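Local coordinates for protein tonb-dependent siderophore receptor (Acinetobacter baumannii, PDB 5FP1) that probably takes up iron across the outer membrane by binding iron-chelating siderophores, and may bind ferric enterobactin with micromolar affinity, at residues N620-A625 / D648-D653. Numbering follows the deposited sequence.
Sequences NVPKQA and DKVYGD. With C8E ((hydroxyethyloxy)tri(ethyloxy)octane), chain I.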
loop_
_atom_site.group_PDB
_atom_site.type_symbol
_atom_site.label_atom_id
_atom_site.label_comp_id
_atom_site.label_asym_id
_atom_site.label_seq_id
_atom_site.Cartn_x
_atom_site.Cartn_y
_atom_site.Cartn_z
ATOM N N ASN A 620 -10.954 -9.358 3.172
ATOM C CA ASN A 620 -9.609 -8.884 2.997
ATOM C C ASN A 620 -8.759 -9.037 4.263
ATOM O O ASN A 620 -7.829 -8.261 4.493
ATOM C CB ASN A 620 -9.648 -7.438 2.497
ATOM C CG ASN A 620 -10.621 -7.256 1.335
ATOM O OD1 ASN A 620 -11.595 -6.511 1.434
ATOM N ND2 ASN A 620 -10.409 -8.003 0.263
ATOM N N VAL A 621 -9.088 -10.038 5.073
ATOM C CA VAL A 621 -8.230 -10.433 6.186
ATOM C C VAL A 621 -8.235 -11.920 6.486
ATOM O O VAL A 621 -9.274 -12.550 6.727
ATOM C CB VAL A 621 -8.421 -9.571 7.481
ATOM C CG1 VAL A 621 -9.843 -9.223 7.732
ATOM C CG2 VAL A 621 -7.881 -10.296 8.712
ATOM N N PRO A 622 -7.043 -12.518 6.456
ATOM C CA PRO A 622 -6.939 -13.936 6.752
ATOM C C PRO A 622 -6.905 -14.177 8.246
ATOM O O PRO A 622 -6.383 -13.348 9.002
ATOM C CB PRO A 622 -5.597 -14.313 6.155
ATOM C CG PRO A 622 -4.766 -13.052 6.328
ATOM C CD PRO A 622 -5.739 -11.913 6.160
ATOM N N LYS A 623 -7.430 -15.318 8.675
ATOM C CA LYS A 623 -7.379 -15.659 10.093
ATOM C C LYS A 623 -5.943 -15.884 10.568
ATOM O O LYS A 623 -5.613 -15.603 11.726
ATOM C CB LYS A 623 -8.203 -16.917 10.358
ATOM C CG LYS A 623 -8.718 -17.015 11.778
ATOM C CD LYS A 623 -9.897 -17.969 11.867
ATOM C CE LYS A 623 -11.128 -17.398 11.191
ATOM N NZ LYS A 623 -12.108 -18.480 10.890
ATOM N N GLN A 624 -5.120 -16.441 9.687
ATOM C CA GLN A 624 -3.693 -16.674 9.961
ATOM C C GLN A 624 -2.893 -16.341 8.729
ATOM O O GLN A 624 -3.370 -16.551 7.609
ATOM C CB GLN A 624 -3.408 -18.147 10.292
ATOM C CG GLN A 624 -4.011 -18.630 11.583
ATOM C CD GLN A 624 -3.427 -19.967 11.987
ATOM O OE1 GLN A 624 -2.383 -20.030 12.630
ATOM N NE2 GLN A 624 -4.088 -21.043 11.582
ATOM N N ALA A 625 -1.669 -15.870 8.942
ATOM C CA ALA A 625 -0.700 -15.702 7.882
ATOM C C ALA A 625 0.735 -15.740 8.444
ATOM O O ALA A 625 0.952 -15.455 9.623
ATOM C CB ALA A 625 -0.964 -14.395 7.145
ATOM N N ASP A 648 -3.966 -17.918 5.124
ATOM C CA ASP A 648 -5.239 -18.628 5.140
ATOM C C ASP A 648 -6.151 -18.008 4.062
ATOM O O ASP A 648 -5.795 -17.008 3.404
ATOM C CB ASP A 648 -5.857 -18.519 6.502
ATOM C CG ASP A 648 -6.900 -19.613 6.787
ATOM O OD1 ASP A 648 -7.176 -20.495 5.941
ATOM O OD2 ASP A 648 -7.447 -19.555 7.881
ATOM N N LYS A 649 -7.319 -18.596 3.890
ATOM C CA LYS A 649 -8.312 -18.073 2.960
ATOM C C LYS A 649 -8.756 -16.653 3.274
ATOM O O LYS A 649 -8.709 -16.198 4.425
ATOM C CB LYS A 649 -9.508 -19.011 2.886
ATOM C CG LYS A 649 -10.365 -19.072 4.110
ATOM C CD LYS A 649 -11.651 -19.810 3.745
ATOM C CE LYS A 649 -12.452 -20.178 4.970
ATOM N NZ LYS A 649 -13.762 -20.765 4.576
ATOM N N VAL A 650 -9.152 -15.926 2.231
ATOM C CA VAL A 650 -9.567 -14.540 2.391
ATOM C C VAL A 650 -10.912 -14.370 1.750
ATOM O O VAL A 650 -11.080 -14.758 0.585
ATOM C CB VAL A 650 -8.551 -13.573 1.745
ATOM C CG1 VAL A 650 -9.090 -12.154 1.699
ATOM C CG2 VAL A 650 -7.242 -13.609 2.526
ATOM N N TYR A 651 -11.863 -13.785 2.483
ATOM C CA TYR A 651 -13.168 -13.440 1.904
ATOM C C TYR A 651 -13.142 -12.105 1.176
ATOM O O TYR A 651 -12.508 -11.147 1.615
ATOM C CB TYR A 651 -14.266 -13.408 2.959
ATOM C CG TYR A 651 -14.611 -14.789 3.495
ATOM C CD1 TYR A 651 -15.400 -15.656 2.762
ATOM C CD2 TYR A 651 -14.116 -15.230 4.716
ATOM C CE1 TYR A 651 -15.683 -16.938 3.218
ATOM C CE2 TYR A 651 -14.445 -16.489 5.211
ATOM C CZ TYR A 651 -15.224 -17.338 4.457
ATOM O OH TYR A 651 -15.533 -18.607 4.926
ATOM N N GLY A 652 -13.897 -12.036 0.093
ATOM C CA GLY A 652 -14.132 -10.784 -0.583
ATOM C C GLY A 652 -15.335 -10.032 -0.067
ATOM O O GLY A 652 -15.357 -8.803 -0.118
ATOM N N ASP A 653 -16.341 -10.744 0.432
ATOM C CA ASP A 653 -17.603 -10.088 0.741
ATOM C C ASP A 653 -18.082 -10.213 2.212
ATOM O O ASP A 653 -17.710 -11.132 2.923
ATOM C CB ASP A 653 -18.696 -10.605 -0.200
ATOM C CG ASP A 653 -18.944 -12.098 -0.059
ATOM O OD1 ASP A 653 -18.042 -12.851 0.405
ATOM O OD2 ASP A 653 -20.050 -12.536 -0.458
HETATM C C1 C8E I . 4.716 -20.320 11.291
HETATM C C2 C8E I . 3.715 -21.456 11.376
HETATM C C3 C8E I . 2.671 -21.402 10.265
HETATM C C4 C8E I . 1.276 -21.617 10.845
HETATM C C5 C8E I . 0.288 -22.174 9.824
HETATM C C6 C8E I . -0.651 -23.152 10.520
HETATM C C7 C8E I . -1.840 -23.550 9.657
HETATM C C8 C8E I . -2.942 -24.130 10.536
HETATM O O9 C8E I . -4.153 -24.189 9.792
HETATM O O HOH W 1 -13.764 -6.663 -0.134
HETATM O O HOH W 2 -11.238 -12.414 5.004
HETATM O O HOH W 3 -9.247 -16.898 7.021
HETATM O O HOH W 4 -6.766 -20.931 10.080
#
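Asp648 N donates a hydrogen bond to Gln624 O at 2.9 Å, and Asn620 N donates one to Tyr651 O at 2.8 Å. The backbones run roughly antiparallel, and Pro622 faces Val650.

Between these bonds, water takes the place of direct pairing. Pro622 has no N-H to offer. One water donates to Val621 O and accepts from Tyr651 N. Another accepts from Lys623 N and donates to Lys649 O at 2.7 Å, with a weak bond to Asp648 OD2. Beyond Asn620 N, a third water bridges Asn620 OD1 and Gly652 O.

Apolar contact fills the middle. The two methyls of Val650 lie against neighbouring parts of the other chain segment: CG1 rests on Asn620 CA at 3.6 Å, and CG2 meets Pro622 CB at 4.0 Å.

Asp648 is the main polar side chain. With its CG anti to the backbone N (chi1 -159°), the carboxylate lies beside Lys623, and Asp648 OD2 comes within 3.7 Å of Lys623 CB. OD1 receives a weak bond from Lys649 N. A water links OD2 to Gln624 NE2. Lys623 NZ stays 5.7 Å from Asp648 OD2, so any attraction acts at a distance. Gln624 OE1 is hydrogen-bonded to Tyr588 OH, and its NE2 touches detergent carbon C8.

Strand 582-597 flanks segment 620-625, and strand 659-673 flanks segment 648-653. The contact is the water-bridged open end of the antiparallel hairpin 624-635/638-651, in the beta-barrel of a TonB-dependent receptor.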